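Local atomic coordinates of putative Ribokinase II (Escherichia coli O6, PDB entry 3IQ0), a protein that binds ATP and magnesium and probably transfers the ATP phosphate to a sugar, as a carbohydrate kinase of the pfkB (ribokinase) family. Residues Lys5-Gly10 against Gly77-Gly82; Gly38-Phe43 against Gly138-Ser143; Phe186-Thr191 against Ala215-Glu220; Arg270-Asp275 against Ser301-Ile306. All blocks are in the same frame, centred on the assembly; numbering follows the deposited sequence.

Interaction 1 (Lys5-Gly10 against Gly77-Gly82)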
# COMPACT_ATOMS: atom_id res chain seq x y z
N LYS B 5 4.17 -33.06 -5.17
CA LYS B 5 3.87 -31.66 -5.43
C LYS B 5 5.04 -30.69 -5.50
O LYS B 5 6.03 -30.83 -4.77
CB LYS B 5 2.89 -31.13 -4.38
CG LYS B 5 1.49 -31.71 -4.44
CD LYS B 5 0.51 -30.79 -3.73
CE LYS B 5 -0.89 -31.36 -3.71
NZ LYS B 5 -1.00 -32.56 -2.84
N VAL B 6 4.92 -29.71 -6.38
CA VAL B 6 5.94 -28.68 -6.52
C VAL B 6 5.46 -27.52 -5.66
O VAL B 6 4.31 -27.09 -5.77
CB VAL B 6 6.09 -28.20 -7.98
CG1 VAL B 6 7.01 -26.99 -8.03
CG2 VAL B 6 6.66 -29.32 -8.84
N PHE B 7 6.32 -27.01 -4.79
CA PHE B 7 5.93 -25.90 -3.93
C PHE B 7 6.87 -24.72 -4.09
O PHE B 7 8.01 -24.87 -4.53
CB PHE B 7 5.97 -26.33 -2.46
CG PHE B 7 4.63 -26.74 -1.90
CD1 PHE B 7 3.83 -25.81 -1.24
CD2 PHE B 7 4.18 -28.05 -2.03
CE1 PHE B 7 2.60 -26.19 -0.72
CE2 PHE B 7 2.95 -28.43 -1.51
CZ PHE B 7 2.16 -27.50 -0.85
N THR B 8 6.37 -23.54 -3.75
CA THR B 8 7.18 -22.34 -3.76
C THR B 8 6.76 -21.55 -2.54
O THR B 8 5.82 -21.92 -1.84
CB THR B 8 7.01 -21.48 -5.03
OG1 THR B 8 8.05 -20.49 -5.06
CG2 THR B 8 5.67 -20.77 -5.03
N ILE B 9 7.46 -20.45 -2.28
CA ILE B 9 7.17 -19.65 -1.12
C ILE B 9 7.52 -18.21 -1.44
O ILE B 9 8.38 -17.95 -2.27
CB ILE B 9 8.02 -20.15 0.07
CG1 ILE B 9 7.68 -19.41 1.36
CG2 ILE B 9 9.50 -19.99 -0.26
CD1 ILE B 9 8.26 -20.09 2.59
N GLY B 10 6.86 -17.26 -0.79
CA GLY B 10 7.21 -15.88 -1.06
C GLY B 10 6.09 -14.87 -1.05
O GLY B 10 5.05 -15.06 -0.42
N GLY B 77 -5.86 -24.27 -10.31
CA GLY B 77 -5.48 -25.59 -9.82
C GLY B 77 -4.41 -25.65 -8.74
O GLY B 77 -3.99 -26.74 -8.35
N VAL B 78 -3.97 -24.49 -8.26
CA VAL B 78 -2.94 -24.45 -7.22
C VAL B 78 -3.50 -24.79 -5.85
O VAL B 78 -4.64 -24.44 -5.53
CB VAL B 78 -2.27 -23.07 -7.13
CG1 VAL B 78 -1.20 -23.09 -6.05
CG2 VAL B 78 -1.67 -22.69 -8.47
N ASP B 79 -2.71 -25.48 -5.04
CA ASP B 79 -3.11 -25.83 -3.68
C ASP B 79 -2.81 -24.55 -2.90
O ASP B 79 -1.65 -24.18 -2.72
CB ASP B 79 -2.25 -26.98 -3.15
CG ASP B 79 -2.57 -27.33 -1.71
OD1 ASP B 79 -3.31 -26.58 -1.04
OD2 ASP B 79 -2.08 -28.38 -1.24
N ILE B 80 -3.86 -23.87 -2.43
CA ILE B 80 -3.64 -22.62 -1.71
C ILE B 80 -3.80 -22.67 -0.20
O ILE B 80 -3.96 -21.64 0.45
CB ILE B 80 -4.54 -21.49 -2.28
CG1 ILE B 80 -6.02 -21.92 -2.28
CG2 ILE B 80 -4.11 -21.15 -3.71
CD1 ILE B 80 -6.64 -22.02 -0.91
N ARG B 81 -3.76 -23.87 0.37
CA ARG B 81 -3.91 -24.02 1.81
C ARG B 81 -2.78 -23.33 2.57
O ARG B 81 -2.94 -22.95 3.73
CB ARG B 81 -3.97 -25.50 2.20
CG ARG B 81 -5.18 -26.23 1.64
CD ARG B 81 -5.23 -27.64 2.17
NE ARG B 81 -3.95 -28.31 2.00
CZ ARG B 81 -3.73 -29.31 1.15
NH1 ARG B 81 -4.72 -29.77 0.39
NH2 ARG B 81 -2.52 -29.84 1.05
N GLY B 82 -1.63 -23.18 1.91
CA GLY B 82 -0.49 -22.54 2.54
C GLY B 82 -0.56 -21.03 2.48
O GLY B 82 0.38 -20.33 2.88

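Interaction 2 (Gly38-Phe43 against Gly138-Ser143)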
# COMPACT_ATOMS: atom_id res chain seq x y z
N GLY B 38 3.45 -11.16 -8.22
CA GLY B 38 4.37 -11.70 -7.24
C GLY B 38 5.13 -12.85 -7.88
O GLY B 38 4.53 -13.86 -8.26
N ALA B 39 6.45 -12.70 -7.99
CA ALA B 39 7.30 -13.71 -8.61
C ALA B 39 6.91 -15.15 -8.26
O ALA B 39 6.67 -15.96 -9.16
CB ALA B 39 8.77 -13.45 -8.24
N PRO B 40 6.85 -15.49 -6.96
CA PRO B 40 6.48 -16.86 -6.61
C PRO B 40 5.10 -17.27 -7.14
O PRO B 40 4.92 -18.40 -7.59
CB PRO B 40 6.51 -16.85 -5.08
CG PRO B 40 7.53 -15.79 -4.77
CD PRO B 40 7.18 -14.71 -5.76
N ALA B 41 4.15 -16.34 -7.09
CA ALA B 41 2.79 -16.61 -7.57
C ALA B 41 2.75 -16.85 -9.07
O ALA B 41 2.05 -17.74 -9.54
CB ALA B 41 1.86 -15.46 -7.19
N ILE B 42 3.48 -16.04 -9.83
CA ILE B 42 3.51 -16.20 -11.27
C ILE B 42 4.21 -17.52 -11.62
O ILE B 42 3.78 -18.25 -12.51
CB ILE B 42 4.23 -15.02 -11.95
CG1 ILE B 42 3.55 -13.71 -11.54
CG2 ILE B 42 4.19 -15.18 -13.46
CD1 ILE B 42 4.30 -12.47 -11.95
N PHE B 43 5.30 -17.82 -10.91
CA PHE B 43 6.03 -19.06 -11.13
C PHE B 43 5.08 -20.24 -10.95
O PHE B 43 4.94 -21.09 -11.84
CB PHE B 43 7.17 -19.21 -10.12
CG PHE B 43 7.83 -20.57 -10.11
CD1 PHE B 43 8.87 -20.87 -10.99
CD2 PHE B 43 7.42 -21.55 -9.21
CE1 PHE B 43 9.49 -22.12 -10.98
CE2 PHE B 43 8.02 -22.82 -9.19
CZ PHE B 43 9.06 -23.10 -10.08
N GLY B 138 14.74 -15.50 -5.07
CA GLY B 138 15.60 -14.64 -4.28
C GLY B 138 14.91 -13.33 -3.90
O GLY B 138 15.25 -12.71 -2.89
N SER B 139 13.94 -12.92 -4.71
CA SER B 139 13.21 -11.68 -4.46
C SER B 139 12.41 -11.71 -3.17
O SER B 139 11.91 -10.68 -2.72
CB SER B 139 12.26 -11.40 -5.62
OG SER B 139 11.29 -12.42 -5.72
N SER B 140 12.29 -12.89 -2.56
CA SER B 140 11.53 -13.03 -1.32
C SER B 140 12.38 -12.81 -0.07
O SER B 140 11.85 -12.53 1.00
CB SER B 140 10.89 -14.41 -1.25
OG SER B 140 10.08 -14.66 -2.38
N LEU B 141 13.69 -12.96 -0.20
CA LEU B 141 14.58 -12.81 0.95
C LEU B 141 14.95 -11.36 1.24
O LEU B 141 16.06 -10.94 0.95
CB LEU B 141 15.84 -13.64 0.72
CG LEU B 141 15.58 -15.12 0.43
CD1 LEU B 141 16.89 -15.85 0.18
CD2 LEU B 141 14.82 -15.74 1.59
N PHE B 142 14.00 -10.61 1.80
CA PHE B 142 14.24 -9.21 2.12
C PHE B 142 14.14 -8.91 3.62
O PHE B 142 14.06 -7.74 4.02
CB PHE B 142 13.27 -8.31 1.33
CG PHE B 142 11.81 -8.64 1.52
CD1 PHE B 142 11.16 -8.37 2.72
CD2 PHE B 142 11.07 -9.21 0.48
CE1 PHE B 142 9.80 -8.65 2.89
CE2 PHE B 142 9.71 -9.49 0.64
CZ PHE B 142 9.08 -9.21 1.84
N SER B 143 14.15 -9.96 4.44
CA SER B 143 14.08 -9.81 5.89
C SER B 143 14.48 -11.13 6.55
O SER B 143 14.38 -12.19 5.93
CB SER B 143 12.66 -9.43 6.34
OG SER B 143 11.86 -10.58 6.54

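Interaction 3 (Phe186-Thr191 against Ala215-Glu220)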
# COMPACT_ATOMS: atom_id res chain seq x y z
N PHE B 186 23.62 -18.93 1.52
CA PHE B 186 23.20 -20.09 2.28
C PHE B 186 22.32 -20.97 1.40
O PHE B 186 22.56 -22.17 1.27
CB PHE B 186 22.39 -19.63 3.50
CG PHE B 186 21.88 -20.77 4.34
CD1 PHE B 186 22.64 -21.27 5.39
CD2 PHE B 186 20.65 -21.34 4.07
CE1 PHE B 186 22.17 -22.34 6.16
CE2 PHE B 186 20.17 -22.41 4.83
CZ PHE B 186 20.93 -22.91 5.88
N VAL B 187 21.31 -20.36 0.80
CA VAL B 187 20.39 -21.08 -0.07
C VAL B 187 21.11 -21.72 -1.25
O VAL B 187 20.80 -22.85 -1.64
CB VAL B 187 19.29 -20.14 -0.61
CG1 VAL B 187 18.43 -20.87 -1.64
CG2 VAL B 187 18.42 -19.65 0.55
N LEU B 188 22.06 -21.00 -1.82
CA LEU B 188 22.82 -21.50 -2.96
C LEU B 188 23.53 -22.81 -2.66
O LEU B 188 23.60 -23.70 -3.52
CB LEU B 188 23.85 -20.45 -3.42
CG LEU B 188 24.72 -20.86 -4.61
CD1 LEU B 188 23.83 -21.27 -5.77
CD2 LEU B 188 25.64 -19.71 -5.01
N GLU B 189 24.06 -22.94 -1.45
CA GLU B 189 24.79 -24.15 -1.05
C GLU B 189 23.87 -25.37 -0.92
O GLU B 189 24.33 -26.51 -0.90
CB GLU B 189 25.52 -23.90 0.27
CG GLU B 189 26.35 -22.63 0.30
CD GLU B 189 27.42 -22.58 -0.78
OE1 GLU B 189 28.31 -23.45 -0.78
OE2 GLU B 189 27.35 -21.66 -1.64
N LEU B 190 22.56 -25.12 -0.83
CA LEU B 190 21.59 -26.20 -0.70
C LEU B 190 20.77 -26.35 -1.98
O LEU B 190 19.81 -27.12 -2.03
CB LEU B 190 20.63 -25.90 0.46
CG LEU B 190 21.26 -25.74 1.84
CD1 LEU B 190 20.19 -25.27 2.82
CD2 LEU B 190 21.87 -27.05 2.29
N THR B 191 21.17 -25.61 -3.01
CA THR B 191 20.48 -25.63 -4.29
C THR B 191 20.95 -26.73 -5.23
O THR B 191 22.15 -27.00 -5.35
CB THR B 191 20.65 -24.28 -5.01
OG1 THR B 191 19.97 -23.27 -4.26
CG2 THR B 191 20.09 -24.34 -6.44
N ALA B 215 31.12 -22.80 -13.50
CA ALA B 215 31.93 -23.98 -13.21
C ALA B 215 32.07 -24.11 -11.70
O ALA B 215 32.25 -25.21 -11.17
CB ALA B 215 33.29 -23.86 -13.87
N GLY B 216 31.96 -22.98 -11.01
CA GLY B 216 32.08 -22.98 -9.56
C GLY B 216 30.83 -23.51 -8.88
O GLY B 216 30.92 -24.26 -7.91
N PHE B 217 29.67 -23.11 -9.38
CA PHE B 217 28.39 -23.56 -8.82
C PHE B 217 28.30 -25.08 -8.91
O PHE B 217 27.88 -25.74 -7.97
CB PHE B 217 27.22 -22.95 -9.59
CG PHE B 217 27.18 -21.44 -9.57
CD1 PHE B 217 26.86 -20.73 -10.72
CD2 PHE B 217 27.44 -20.74 -8.39
CE1 PHE B 217 26.80 -19.34 -10.70
CE2 PHE B 217 27.38 -19.35 -8.36
CZ PHE B 217 27.05 -18.65 -9.52
N LEU B 218 28.69 -25.61 -10.06
CA LEU B 218 28.66 -27.05 -10.28
C LEU B 218 29.65 -27.77 -9.36
O LEU B 218 29.36 -28.84 -8.83
CB LEU B 218 28.97 -27.36 -11.74
CG LEU B 218 27.99 -26.81 -12.78
CD1 LEU B 218 28.50 -27.09 -14.19
CD2 LEU B 218 26.61 -27.44 -12.57
N GLU B 219 30.83 -27.19 -9.18
CA GLU B 219 31.82 -27.81 -8.31
C GLU B 219 31.29 -27.83 -6.88
O GLU B 219 31.46 -28.82 -6.17
CB GLU B 219 33.15 -27.04 -8.35
CG GLU B 219 33.92 -27.07 -7.03
CD GLU B 219 35.42 -27.15 -7.20
OE1 GLU B 219 35.97 -26.42 -8.05
OE2 GLU B 219 36.05 -27.96 -6.49
N GLU B 220 30.64 -26.75 -6.48
CA GLU B 220 30.10 -26.64 -5.13
C GLU B 220 28.99 -27.64 -4.84
O GLU B 220 28.79 -28.04 -3.69
CB GLU B 220 29.61 -25.22 -4.89
CG GLU B 220 28.98 -25.00 -3.53
CD GLU B 220 27.56 -25.54 -3.45
OE1 GLU B 220 26.70 -25.09 -4.25
OE2 GLU B 220 27.31 -26.42 -2.59
O HOH W 1 24.53 -26.33 -4.22

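Interaction 4 (Arg270-Asp275 against Ser301-Ile306)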
# COMPACT_ATOMS: atom_id res chain seq x y z
N ARG B 270 10.28 -30.60 -16.56
CA ARG B 270 11.18 -31.61 -16.05
C ARG B 270 10.38 -32.62 -15.24
O ARG B 270 10.66 -33.82 -15.29
CB ARG B 270 12.28 -30.96 -15.20
CG ARG B 270 13.26 -30.15 -16.03
CD ARG B 270 14.10 -31.07 -16.93
NE ARG B 270 15.25 -31.61 -16.21
CZ ARG B 270 16.02 -32.60 -16.65
NH1 ARG B 270 15.76 -33.19 -17.81
NH2 ARG B 270 17.05 -32.99 -15.92
N GLN B 271 9.36 -32.15 -14.51
CA GLN B 271 8.51 -33.06 -13.73
C GLN B 271 7.73 -33.99 -14.65
O GLN B 271 7.35 -35.09 -14.26
CB GLN B 271 7.51 -32.30 -12.86
CG GLN B 271 8.09 -31.71 -11.57
CD GLN B 271 8.94 -32.70 -10.80
OE1 GLN B 271 10.15 -32.79 -11.01
NE2 GLN B 271 8.31 -33.46 -9.91
N LEU B 272 7.48 -33.54 -15.88
CA LEU B 272 6.73 -34.35 -16.83
C LEU B 272 7.69 -35.25 -17.62
O LEU B 272 7.30 -35.86 -18.61
CB LEU B 272 5.93 -33.45 -17.78
CG LEU B 272 4.88 -32.55 -17.10
CD1 LEU B 272 4.25 -31.64 -18.13
CD2 LEU B 272 3.82 -33.39 -16.41
N GLY B 273 8.94 -35.31 -17.17
CA GLY B 273 9.92 -36.17 -17.81
C GLY B 273 10.65 -35.69 -19.06
O GLY B 273 11.31 -36.49 -19.72
N PHE B 274 10.55 -34.41 -19.39
CA PHE B 274 11.26 -33.88 -20.56
C PHE B 274 12.76 -33.92 -20.29
O PHE B 274 13.18 -33.73 -19.15
CB PHE B 274 10.86 -32.42 -20.82
CG PHE B 274 9.51 -32.25 -21.45
CD1 PHE B 274 8.47 -33.13 -21.20
CD2 PHE B 274 9.26 -31.14 -22.26
CE1 PHE B 274 7.20 -32.92 -21.73
CE2 PHE B 274 7.99 -30.92 -22.80
CZ PHE B 274 6.96 -31.81 -22.53
N ASP B 275 13.57 -34.17 -21.31
CA ASP B 275 15.01 -34.17 -21.10
C ASP B 275 15.46 -32.71 -21.05
O ASP B 275 14.66 -31.80 -21.31
CB ASP B 275 15.77 -34.93 -22.21
CG ASP B 275 15.55 -34.37 -23.61
OD1 ASP B 275 15.43 -33.14 -23.78
OD2 ASP B 275 15.51 -35.18 -24.56
N SER B 301 1.29 -19.89 -20.19
CA SER B 301 0.79 -20.73 -21.27
C SER B 301 0.56 -22.19 -20.90
O SER B 301 1.17 -22.72 -19.97
CB SER B 301 1.79 -20.71 -22.44
OG SER B 301 2.09 -19.40 -22.87
N ARG B 302 -0.34 -22.83 -21.65
CA ARG B 302 -0.64 -24.24 -21.46
C ARG B 302 0.40 -24.98 -22.27
O ARG B 302 0.96 -24.43 -23.22
CB ARG B 302 -2.04 -24.59 -21.98
CG ARG B 302 -3.18 -23.99 -21.16
CD ARG B 302 -4.52 -24.62 -21.53
NE ARG B 302 -4.55 -26.06 -21.28
CZ ARG B 302 -5.61 -26.83 -21.45
NH1 ARG B 302 -6.75 -26.30 -21.88
NH2 ARG B 302 -5.55 -28.13 -21.20
N LEU B 303 0.65 -26.24 -21.93
CA LEU B 303 1.67 -27.02 -22.61
C LEU B 303 1.57 -27.02 -24.13
O LEU B 303 2.54 -26.73 -24.81
CB LEU B 303 1.67 -28.45 -22.07
CG LEU B 303 2.80 -29.33 -22.61
CD1 LEU B 303 4.14 -28.72 -22.22
CD2 LEU B 303 2.67 -30.74 -22.04
N MSE B 304 0.39 -27.32 -24.68
CA MSE B 304 0.27 -27.33 -26.13
C MSE B 304 0.30 -25.96 -26.79
O MSE B 304 0.50 -25.85 -28.00
CB MSE B 304 -0.97 -28.12 -26.56
CG MSE B 304 -0.78 -29.62 -26.38
SE MSE B 304 0.95 -30.32 -27.03
CE MSE B 304 0.44 -30.64 -28.87
N GLU B 305 0.12 -24.89 -26.01
CA GLU B 305 0.20 -23.56 -26.61
C GLU B 305 1.68 -23.36 -26.91
O GLU B 305 2.04 -22.82 -27.94
CB GLU B 305 -0.32 -22.48 -25.66
CG GLU B 305 -1.78 -22.68 -25.27
CD GLU B 305 -2.34 -21.57 -24.39
OE1 GLU B 305 -1.65 -21.13 -23.45
OE2 GLU B 305 -3.50 -21.16 -24.63
N ILE B 306 2.54 -23.83 -26.01
CA ILE B 306 3.99 -23.72 -26.21
C ILE B 306 4.38 -24.59 -27.41
O ILE B 306 5.13 -24.17 -28.29
CB ILE B 306 4.76 -24.23 -24.97
CG1 ILE B 306 4.35 -23.44 -23.72
CG2 ILE B 306 6.26 -24.11 -25.21
CD1 ILE B 306 4.97 -23.97 -22.43

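Interaction 1 (Lys5-Gly10 against Gly77-Gly82)
K5 and F7 of strand 5-9 both come up to the same atom, OD2 of D79. From K5 it is a methylene that touches: CE lies 4.0 Å from D79 OD2, and the two side chains cross at about a right angle. The lysine chain runs out extended and turns only at its last torsion (chi4 69°), which leaves K5 NZ 4.6 Å from D79 OD2. That is near enough for attraction between opposite charges but too far for a salt bridge. F7 adds the tip of its ring, with CZ 4.3 Å from D79 OD2; the oxygen comes in obliquely.

The carboxylate itself is fixed from within its own loop. Its CG stands anti to the backbone N (chi1 177°), and OD1 takes the backbone N-H of R81 at 3.1 Å in a nearly straight bond (169°), which makes an Asx turn. The guanidinium of R81 folds back over the same carboxylate: its NH2 is 2.8 Å from D79 OD2 in a salt bridge of charges alone, with no N-H aimed at the oxygen, while D79 OD1 sits above the guanidinium centre. K5 therefore probably adds a weaker, second positive field to a group already paired.

Further out, G77 closes helix 64-75 with a Schellman motif, and V78 tucks against C54, I44 and T48. The loop then leads into strand 83-86, outermost in the sheet of this chain. Strand 5-9 runs parallel between strands 54-61 and 131-137, and F7 also packs on C131 and F134 of the latter.

Interaction 2 (Gly38-Phe43 against Gly138-Ser143)
This contact lies at the nucleotide end of the ribokinase-like fold, where the first turn of helix 39-49 faces the short 3-10 turn that follows strand 131-137. The side chain of A39 is about 7 Å from the bound ATP, and that of S139 about 10 Å from the magnesium ion. Two methyl- or methylene-to-hydroxyl touches make the whole contact: A39 CB meets S139 OG at 3.7 Å, and one residue further along both segments P40 CG meets S140 OG, also at 3.7 Å.

The two serines use different torsions to bring their oxygens up. S139 OG is set between its backbone N and carbonyl carbon (chi1 63°), whereas S140 OG stands beside the backbone N, opposite the carbonyl carbon (chi1 -56°). Both end up at one carboxylate: S139 OG is hydrogen-bonded to OE2 of E11 and S140 OG to OE1, so the pair spans both oxygens of E11, against which P40 also packs. S139 is fixed further through its backbone N, bonded to OD1 of N169, a residue of the ATP pocket. A39 also rests on D260, the aspartate of a GAGD sequence, which in pfkB relatives is the probable catalytic base.

Neither A39 nor P40 offers a side-chain donor or acceptor, so the helix start gives the serine oxygens only van der Waals partners. Their main hydrogen bonds go to E11, with a weak one between S140 OG and M137 O, and the apolar surface of A39 and P40 lies alongside this hydroxyl-carboxylate cluster without competing for it.

Interaction 3 (Phe186-Thr191 against Ala215-Glu220)
A single water sits between T191 and E220 and has carbonyl and carboxylate oxygens gathered round it. It is 2.7 Å from T191 O and 2.5 Å from E220 OE1, the latter short enough to make that distance doubtful, and L188 O also lies close by. These are all acceptors, more than the water has protons for, so it cannot serve every one at once.

Beside the water two glutamates meet. E189 bends back at chi2 and brings OE1 to 3.2 Å from E220 CG, while the like-charged E189 OE1 and E220 OE2 stand 3.6 Å apart, the two carboxylate planes turned 48° to each other. E220 OE1 also faces L188 O at 3.5 Å, acceptor to acceptor. Such a setting would probably favour some proton uptake by one of the glutamates.

The two helices, 178-189 and 210-220, flank the parallel part of the main sheet of this α/β kinase fold, and they meet near their C-terminal ends. On the buried side L188, its CG anti to the backbone N (chi1 180°), crosses F217 at about a right angle and sets CD2 3.8 Å from F217 CE2, obliquely to the ring. Y194 meets the same ring edge-to-face. Where helix 178-189 runs out, V187 O is held from opposite faces of its plane by L190 N and by T191 OG1, the latter at 2.8 Å and well above the plane.

Interaction 4 (Arg270-Asp275 against Ser301-Ile306)
L303 reaches across to F274: the two side chains come from opposite directions and meet at their outermost carbons. L303 CD1 comes within 4.2 Å of F274 CZ, oblique to the ring. The other methyl of the leucine is used too: L303 CD2 lies 4.3 Å from L272 CD1, so the fork of L303 has one branch on the phenylalanine and one on the leucine. With L303 CG anti to the backbone N (chi1 -174°), chi2 (60°) then sets where the two methyls point.

L272 and F274 are both turned to the same partner by the way helix 258-271 ends. G273, with positive phi, is the C-prime residue of a Schellman motif, its N bonded to R270 O at 3.0 Å, and the chain turns sharply at G273, between the two apolar residues. R270 then clamps the exit: its NH1 donates to F274 O at 3.0 Å, in the carbonyl plane and on a lone pair, while its NH2 makes a salt bridge with E224.

On the other side, L303 opens the C-terminal helix 303-312. R302 is the N-cap, and E305 OE1 accepts its backbone N-H at 2.8 Å, from above the carboxylate plane; this is the half of a capping box that the third helical residue supplies. Helix 276-290 lies alongside, with Y282 placing its ring edge-to-face with F274 and also touching L303. R278 adds a cation-pi contact to F274, and L50 packs against L303.

Overall arrangement
Interaction 2 lies nearer the nucleotide than interaction 3: the side chain of A39 is about 7 Å from ATP, that of F217 about 14 Å. It also joins its neighbours. Strand 5-9 of interaction 1 leads straight into it, with G10 CA 3.4 Å from S140 OG and I9 O 3.4 Å from P40 CG, and the segments of the two contacts alternate along the chain. On its other flank L141 CD1 touches V187 CG2 of interaction 3 at 4.1 Å. Interaction 4, at the surface, reaches interaction 1 through V6 CG2 and Q271 CG, 3.9 Å apart, but stays about 12 Å from interaction 3 at the nearest atoms.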